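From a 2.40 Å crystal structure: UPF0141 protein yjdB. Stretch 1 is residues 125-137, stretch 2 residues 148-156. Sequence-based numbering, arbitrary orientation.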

ATOM      1  N   SER A 125       5.544  11.142 -13.842  1.00 57.45           N
ATOM      2  CA  SER A 125       5.111  10.838 -15.200  1.00 55.63           C
ATOM      3  C   SER A 125       4.528   9.440 -15.426  1.00 56.50           C
ATOM      4  O   SER A 125       4.165   9.115 -16.554  1.00 57.01           O
ATOM      5  CB  SER A 125       6.294  11.003 -16.130  1.00 49.42           C
ATOM      6  OG  SER A 125       7.344  10.181 -15.651  1.00 51.94           O
ATOM      7  N   SER A 126       4.458   8.631 -14.369  1.00 54.88           N
ATOM      8  CA  SER A 126       4.024   7.216 -14.424  1.00 49.47           C
ATOM      9  C   SER A 126       4.944   6.294 -15.236  1.00 50.13           C
ATOM     10  O   SER A 126       4.486   5.327 -15.870  1.00 54.20           O
ATOM     11  CB  SER A 126       2.598   7.125 -14.960  1.00 41.93           C
ATOM     12  OG  SER A 126       1.759   7.962 -14.188  1.00 45.75           O
ATOM     13  N   ASP A 127       6.241   6.591 -15.207  1.00 44.77           N
ATOM     14  CA  ASP A 127       7.252   5.665 -15.711  1.00 41.41           C
ATOM     15  C   ASP A 127       7.738   4.790 -14.574  1.00 36.68           C
ATOM     16  O   ASP A 127       6.961   4.482 -13.678  1.00 49.39           O
ATOM     17  CB  ASP A 127       8.404   6.411 -16.381  1.00 46.77           C
ATOM     18  CG  ASP A 127       7.989   7.025 -17.699  1.00 55.89           C
ATOM     19  OD1 ASP A 127       7.548   6.253 -18.593  1.00 56.63           O
ATOM     20  OD2 ASP A 127       8.052   8.275 -17.819  1.00 53.07           O
ATOM     21  N   LEU A 128       9.007   4.400 -14.587  1.00 37.14           N
ATOM     22  CA  LEU A 128       9.504   3.441 -13.605  1.00 40.50           C
ATOM     23  C   LEU A 128       9.259   3.954 -12.183  1.00 43.77           C
ATOM     24  O   LEU A 128       9.496   5.124 -11.887  1.00 44.55           O
ATOM     25  CB  LEU A 128      10.999   3.167 -13.812  1.00 41.08           C
ATOM     26  CG  LEU A 128      11.469   2.120 -14.838  1.00 47.53           C
ATOM     27  CD1 LEU A 128      10.478   0.974 -14.986  1.00 39.48           C
ATOM     28  CD2 LEU A 128      11.687   2.791 -16.180  1.00 42.69           C
ATOM     29  N   ASP A 129       8.786   3.071 -11.310  1.00 44.37           N
ATOM     30  CA  ASP A 129       8.459   3.452  -9.942  1.00 41.75           C
ATOM     31  C   ASP A 129       9.683   4.000  -9.202  1.00 48.69           C
ATOM     32  O   ASP A 129       9.528   4.756  -8.222  1.00 42.47           O
ATOM     33  CB  ASP A 129       7.901   2.269  -9.164  1.00 39.13           C
ATOM     34  CG  ASP A 129       6.401   2.096  -9.316  1.00 40.44           C
ATOM     35  OD1 ASP A 129       5.710   3.107  -9.574  1.00 40.33           O
ATOM     36  OD2 ASP A 129       5.936   0.935  -9.163  1.00 33.76           O
ATOM     37  N   GLU A 130      10.887   3.630  -9.658  1.00 41.51           N
ATOM     38  CA  GLU A 130      12.098   4.080  -8.977  1.00 44.75           C
ATOM     39  C   GLU A 130      12.196   5.609  -8.924  1.00 40.23           C
ATOM     40  O   GLU A 130      12.823   6.159  -8.024  1.00 43.40           O
ATOM     41  CB  GLU A 130      13.349   3.460  -9.621  1.00 42.07           C
ATOM     42  CG  GLU A 130      13.569   3.802 -11.077  1.00 42.26           C
ATOM     43  CD  GLU A 130      14.627   2.913 -11.732  1.00 51.71           C
ATOM     44  OE1 GLU A 130      14.738   1.712 -11.374  1.00 51.17           O
ATOM     45  OE2 GLU A 130      15.335   3.415 -12.633  1.00 56.98           O
ATOM     46  N   ASN A 131      11.525   6.297  -9.842  1.00 40.14           N
ATOM     47  CA  ASN A 131      11.547   7.757  -9.852  1.00 45.00           C
ATOM     48  C   ASN A 131      10.982   8.366  -8.573  1.00 51.54           C
ATOM     49  O   ASN A 131      11.184   9.549  -8.306  1.00 51.22           O
ATOM     50  CB  ASN A 131      10.799   8.312 -11.068  1.00 40.78           C
ATOM     51  CG  ASN A 131      11.447   7.906 -12.373  1.00 48.74           C
ATOM     52  OD1 ASN A 131      12.614   7.522 -12.390  1.00 49.30           O
ATOM     53  ND2 ASN A 131      10.697   7.974 -13.471  1.00 49.83           N
ATOM     54  N   LEU A 132      10.231   7.574  -7.817  1.00 49.88           N
ATOM     55  CA  LEU A 132       9.692   8.034  -6.550  1.00 47.51           C
ATOM     56  C   LEU A 132      10.805   8.162  -5.503  1.00 54.68           C
ATOM     57  O   LEU A 132      10.678   8.922  -4.536  1.00 48.80           O
ATOM     58  CB  LEU A 132       8.586   7.094  -6.064  1.00 43.32           C
ATOM     59  CG  LEU A 132       7.279   7.201  -6.856  1.00 43.30           C
ATOM     60  CD1 LEU A 132       6.359   6.045  -6.514  1.00 45.38           C
ATOM     61  CD2 LEU A 132       6.576   8.544  -6.624  1.00 42.58           C
ATOM     62  N   LEU A 133      11.912   7.447  -5.699  1.00 51.61           N
ATOM     63  CA  LEU A 133      12.989   7.507  -4.719  1.00 51.76           C
ATOM     64  C   LEU A 133      13.646   8.901  -4.721  1.00 58.36           C
ATOM     65  O   LEU A 133      14.242   9.320  -3.724  1.00 57.11           O
ATOM     66  CB  LEU A 133      14.007   6.398  -4.982  1.00 45.88           C
ATOM     67  CG  LEU A 133      13.400   5.027  -4.662  1.00 49.92           C
ATOM     68  CD1 LEU A 133      14.353   3.871  -4.911  1.00 49.68           C
ATOM     69  CD2 LEU A 133      12.944   5.005  -3.235  1.00 45.09           C
ATOM     70  N   ILE A 134      13.500   9.623  -5.831  1.00 53.88           N
ATOM     71  CA  ILE A 134      14.071  10.960  -5.960  1.00 55.37           C
ATOM     72  C   ILE A 134      13.406  12.006  -5.052  1.00 61.51           C
ATOM     73  O   ILE A 134      14.099  12.628  -4.242  1.00 65.43           O
ATOM     74  CB  ILE A 134      14.045  11.446  -7.432  1.00 58.23           C
ATOM     75  CG1 ILE A 134      15.100  10.701  -8.248  1.00 56.18           C
ATOM     76  CG2 ILE A 134      14.333  12.924  -7.514  1.00 62.27           C
ATOM     77  CD1 ILE A 134      15.040  11.009  -9.719  1.00 54.64           C
ATOM     78  N   PRO A 135      12.075  12.223  -5.171  1.00 63.12           N
ATOM     79  CA  PRO A 135      11.539  13.235  -4.251  1.00 57.24           C
ATOM     80  C   PRO A 135      11.468  12.733  -2.815  1.00 55.88           C
ATOM     81  O   PRO A 135      11.393  13.549  -1.893  1.00 58.39           O
ATOM     82  CB  PRO A 135      10.141  13.500  -4.804  1.00 55.78           C
ATOM     83  CG  PRO A 135       9.749  12.188  -5.406  1.00 56.35           C
ATOM     84  CD  PRO A 135      11.006  11.607  -5.983  1.00 55.27           C
ATOM     85  N   PHE A 136      11.525  11.418  -2.635  1.00 50.76           N
ATOM     86  CA  PHE A 136      11.563  10.828  -1.303  1.00 52.46           C
ATOM     87  C   PHE A 136      12.868  11.151  -0.596  1.00 58.32           C
ATOM     88  O   PHE A 136      12.863  11.532   0.573  1.00 55.39           O
ATOM     89  CB  PHE A 136      11.385   9.322  -1.383  1.00 43.16           C
ATOM     90  CG  PHE A 136      11.618   8.602  -0.088  1.00 49.82           C
ATOM     91  CD1 PHE A 136      10.779   8.814   1.006  1.00 52.13           C
ATOM     92  CD2 PHE A 136      12.631   7.663   0.026  1.00 48.70           C
ATOM     93  CE1 PHE A 136      10.974   8.125   2.196  1.00 46.87           C
ATOM     94  CE2 PHE A 136      12.828   6.968   1.219  1.00 53.11           C
ATOM     95  CZ  PHE A 136      11.993   7.196   2.303  1.00 44.98           C
ATOM     96  N   LYS A 137      13.983  11.039  -1.317  1.00 57.84           N
ATOM     97  CA  LYS A 137      15.283  11.365  -0.739  1.00 61.00           C
ATOM     98  C   LYS A 137      15.309  12.852  -0.381  1.00 59.87           C
ATOM     99  O   LYS A 137      15.746  13.226   0.699  1.00 59.95           O
ATOM    100  CB  LYS A 137      16.424  10.991  -1.703  1.00 60.93           C
ATOM    101  CG  LYS A 137      16.776   9.508  -1.649  1.00 57.34           C
ATOM    102  CD  LYS A 137      17.863   9.085  -2.634  1.00 54.95           C
ATOM    103  CE  LYS A 137      17.873   7.545  -2.743  1.00 60.78           C
ATOM    104  NZ  LYS A 137      18.771   6.933  -3.772  1.00 57.20           N
ATOM    105  N   ILE A 148       4.522  11.806   7.764  1.00 54.29           N
ATOM    106  CA  ILE A 148       4.060  10.694   6.930  1.00 51.47           C
ATOM    107  C   ILE A 148       4.332  11.042   5.486  1.00 50.25           C
ATOM    108  O   ILE A 148       3.966  12.120   4.999  1.00 48.65           O
ATOM    109  CB  ILE A 148       2.553  10.334   7.123  1.00 50.11           C
ATOM    110  CG1 ILE A 148       2.212   9.079   6.309  1.00 46.47           C
ATOM    111  CG2 ILE A 148       1.637  11.509   6.780  1.00 47.79           C
ATOM    112  CD1 ILE A 148       0.811   8.533   6.535  1.00 45.42           C
ATOM    113  N   ILE A 149       5.003  10.111   4.819  1.00 49.34           N
ATOM    114  CA  ILE A 149       5.272  10.195   3.398  1.00 48.30           C
ATOM    115  C   ILE A 149       4.537   9.088   2.657  1.00 47.94           C
ATOM    116  O   ILE A 149       4.727   7.892   2.933  1.00 49.43           O
ATOM    117  CB  ILE A 149       6.785  10.096   3.117  1.00 52.37           C
ATOM    118  CG1 ILE A 149       7.533  11.136   3.979  1.00 47.60           C
ATOM    119  CG2 ILE A 149       7.057  10.268   1.616  1.00 39.66           C
ATOM    120  CD1 ILE A 149       9.037  11.181   3.778  1.00 45.71           C
ATOM    121  N   VAL A 150       3.664   9.482   1.736  1.00 49.63           N
ATOM    122  CA  VAL A 150       2.954   8.497   0.925  1.00 45.57           C
ATOM    123  C   VAL A 150       3.621   8.341  -0.443  1.00 46.77           C
ATOM    124  O   VAL A 150       3.894   9.326  -1.144  1.00 45.96           O
ATOM    125  CB  VAL A 150       1.475   8.863   0.726  1.00 45.67           C
ATOM    126  CG1 VAL A 150       0.792   7.790  -0.121  1.00 44.06           C
ATOM    127  CG2 VAL A 150       0.758   9.011   2.075  1.00 38.34           C
ATOM    128  N   LEU A 151       3.942   7.099  -0.786  1.00 45.22           N
ATOM    129  CA  LEU A 151       4.384   6.800  -2.132  1.00 45.17           C
ATOM    130  C   LEU A 151       3.308   5.939  -2.804  1.00 44.90           C
ATOM    131  O   LEU A 151       3.017   4.825  -2.340  1.00 37.23           O
ATOM    132  CB  LEU A 151       5.735   6.087  -2.121  1.00 46.50           C
ATOM    133  CG  LEU A 151       6.842   6.797  -1.330  1.00 51.70           C
ATOM    134  CD1 LEU A 151       8.135   5.977  -1.327  1.00 44.13           C
ATOM    135  CD2 LEU A 151       7.072   8.212  -1.827  1.00 48.95           C
ATOM    136  N   HIS A 152       2.733   6.463  -3.891  1.00 42.59           N
ATOM    137  CA  HIS A 152       1.684   5.782  -4.656  1.00 36.89           C
ATOM    138  C   HIS A 152       2.303   5.195  -5.934  1.00 39.48           C
ATOM    139  O   HIS A 152       2.690   5.934  -6.851  1.00 38.39           O
ATOM    140  CB  HIS A 152       0.543   6.752  -5.002  1.00 37.49           C
ATOM    141  CG  HIS A 152      -0.669   6.098  -5.608  1.00 40.63           C
ATOM    142  ND1 HIS A 152      -1.646   6.812  -6.273  1.00 37.52           N
ATOM    143  CD2 HIS A 152      -1.071   4.804  -5.640  1.00 35.75           C
ATOM    144  CE1 HIS A 152      -2.578   5.989  -6.709  1.00 31.31           C
ATOM    145  NE2 HIS A 152      -2.257   4.765  -6.334  1.00 38.63           N
ATOM    146  N   LEU A 153       2.397   3.868  -5.972  1.00 35.00           N
ATOM    147  CA  LEU A 153       3.030   3.142  -7.066  1.00 36.75           C
ATOM    148  C   LEU A 153       2.161   2.959  -8.309  1.00 38.61           C
ATOM    149  O   LEU A 153       0.935   2.909  -8.228  1.00 39.95           O
ATOM    150  CB  LEU A 153       3.457   1.759  -6.585  1.00 38.83           C
ATOM    151  CG  LEU A 153       4.301   1.688  -5.316  1.00 38.63           C
ATOM    152  CD1 LEU A 153       4.684   0.233  -5.047  1.00 38.48           C
ATOM    153  CD2 LEU A 153       5.529   2.578  -5.443  1.00 36.97           C
ATOM    154  N   GLN A 154       2.812   2.856  -9.460  1.00 37.31           N
ATOM    155  CA  GLN A 154       2.193   2.290 -10.650  1.00 34.86           C
ATOM    156  C   GLN A 154       2.185   0.757 -10.475  1.00 37.51           C
ATOM    157  O   GLN A 154       1.290   0.054 -10.982  1.00 34.40           O
ATOM    158  CB  GLN A 154       2.953   2.714 -11.914  1.00 35.72           C
ATOM    159  CG  GLN A 154       2.309   2.346 -13.256  1.00 41.06           C
ATOM    160  CD  GLN A 154       1.064   3.164 -13.626  1.00 42.17           C
ATOM    161  OE1 GLN A 154       0.345   3.682 -12.775  1.00 39.18           O
ATOM    162  NE2 GLN A 154       0.804   3.256 -14.922  1.00 49.00           N
ATOM    163  N   GLY A 155       3.186   0.251  -9.747  1.00 33.10           N
ATOM    164  CA  GLY A 155       3.209  -1.132  -9.311  1.00 30.26           C
ATOM    165  C   GLY A 155       3.075  -2.135 -10.451  1.00 36.65           C
ATOM    166  O   GLY A 155       3.956  -2.253 -11.293  1.00 37.17           O
ATOM    167  N   SER A 156       1.982  -2.887 -10.439  1.00 33.73           N
ATOM    168  CA  SER A 156       1.716  -3.919 -11.424  1.00 30.50           C
ATOM    169  C   SER A 156       0.612  -3.551 -12.426  1.00 30.71           C
ATOM    170  O   SER A 156      -0.014  -4.439 -12.974  1.00 31.87           O
ATOM    171  CB  SER A 156       1.301  -5.211 -10.723  1.00 34.24           C
ATOM    172  OG  SER A 156       2.313  -5.739  -9.895  1.00 38.95           O
TER

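A carboxylate near the start of a helical segment can hold a neighbouring loop by its backbone, while the apolar residues that follow pack against the strand leading into that loop. UPF0141 protein yjdB offers a compact example. Residues 129-132 form a 3-10 segment that leads into a helix continuing past Lys137; alongside it, the strand ending at His152 gives way to a non-strand segment through Gln154 and Gly155. The chains run in opposite senses, with Asp129 nearest Leu153, Leu132 nearest Leu151 and Phe136 nearest Ile149, and the CA separation widens from 6.2 Å (Asp129 CA to Leu153 CA) to 7.9 Å (Phe136 CA to Ile149 CA).

Contact begins lightly at Ser126, whose CB lies 4.3 Å from Gln154 NE2. Asp127 and Leu128 turn their CA-to-CB bonds away. Asp129 supplies the polar anchor. Its CA-to-CB bond points toward stretch 2, and its two oxygens accept from successive amides: Gln154 N donates to Asp129 OD1 at 2.9 Å, and Gly155 N donates to Asp129 OD2, also at 2.9 Å. One buried carboxylate thus satisfies two adjacent backbone N-H groups. Gly155 adopts a positive phi, a conformation that by itself favours glycine.

Glu130 and Asn131 lie out of reach, and the next inward residue is Leu132, three positions after Asp129, as the 3-10 repeat would suggest. Leu132 CD1 packs 3.7 Å from Leu153 CD2 and lies 4.4 Å from Leu151 CB, so polar anchoring gives way to apolar contact.

One helical turn later, Phe136 N donates to Leu132 O at 3.2 Å, and the Phe136 side chain extends the apolar seam. Phe136 CE1 meets Ile149 CD1 at 3.9 Å, obliquely to the ring, while Phe136 CB lies 4.5 Å from Leu151 CD2.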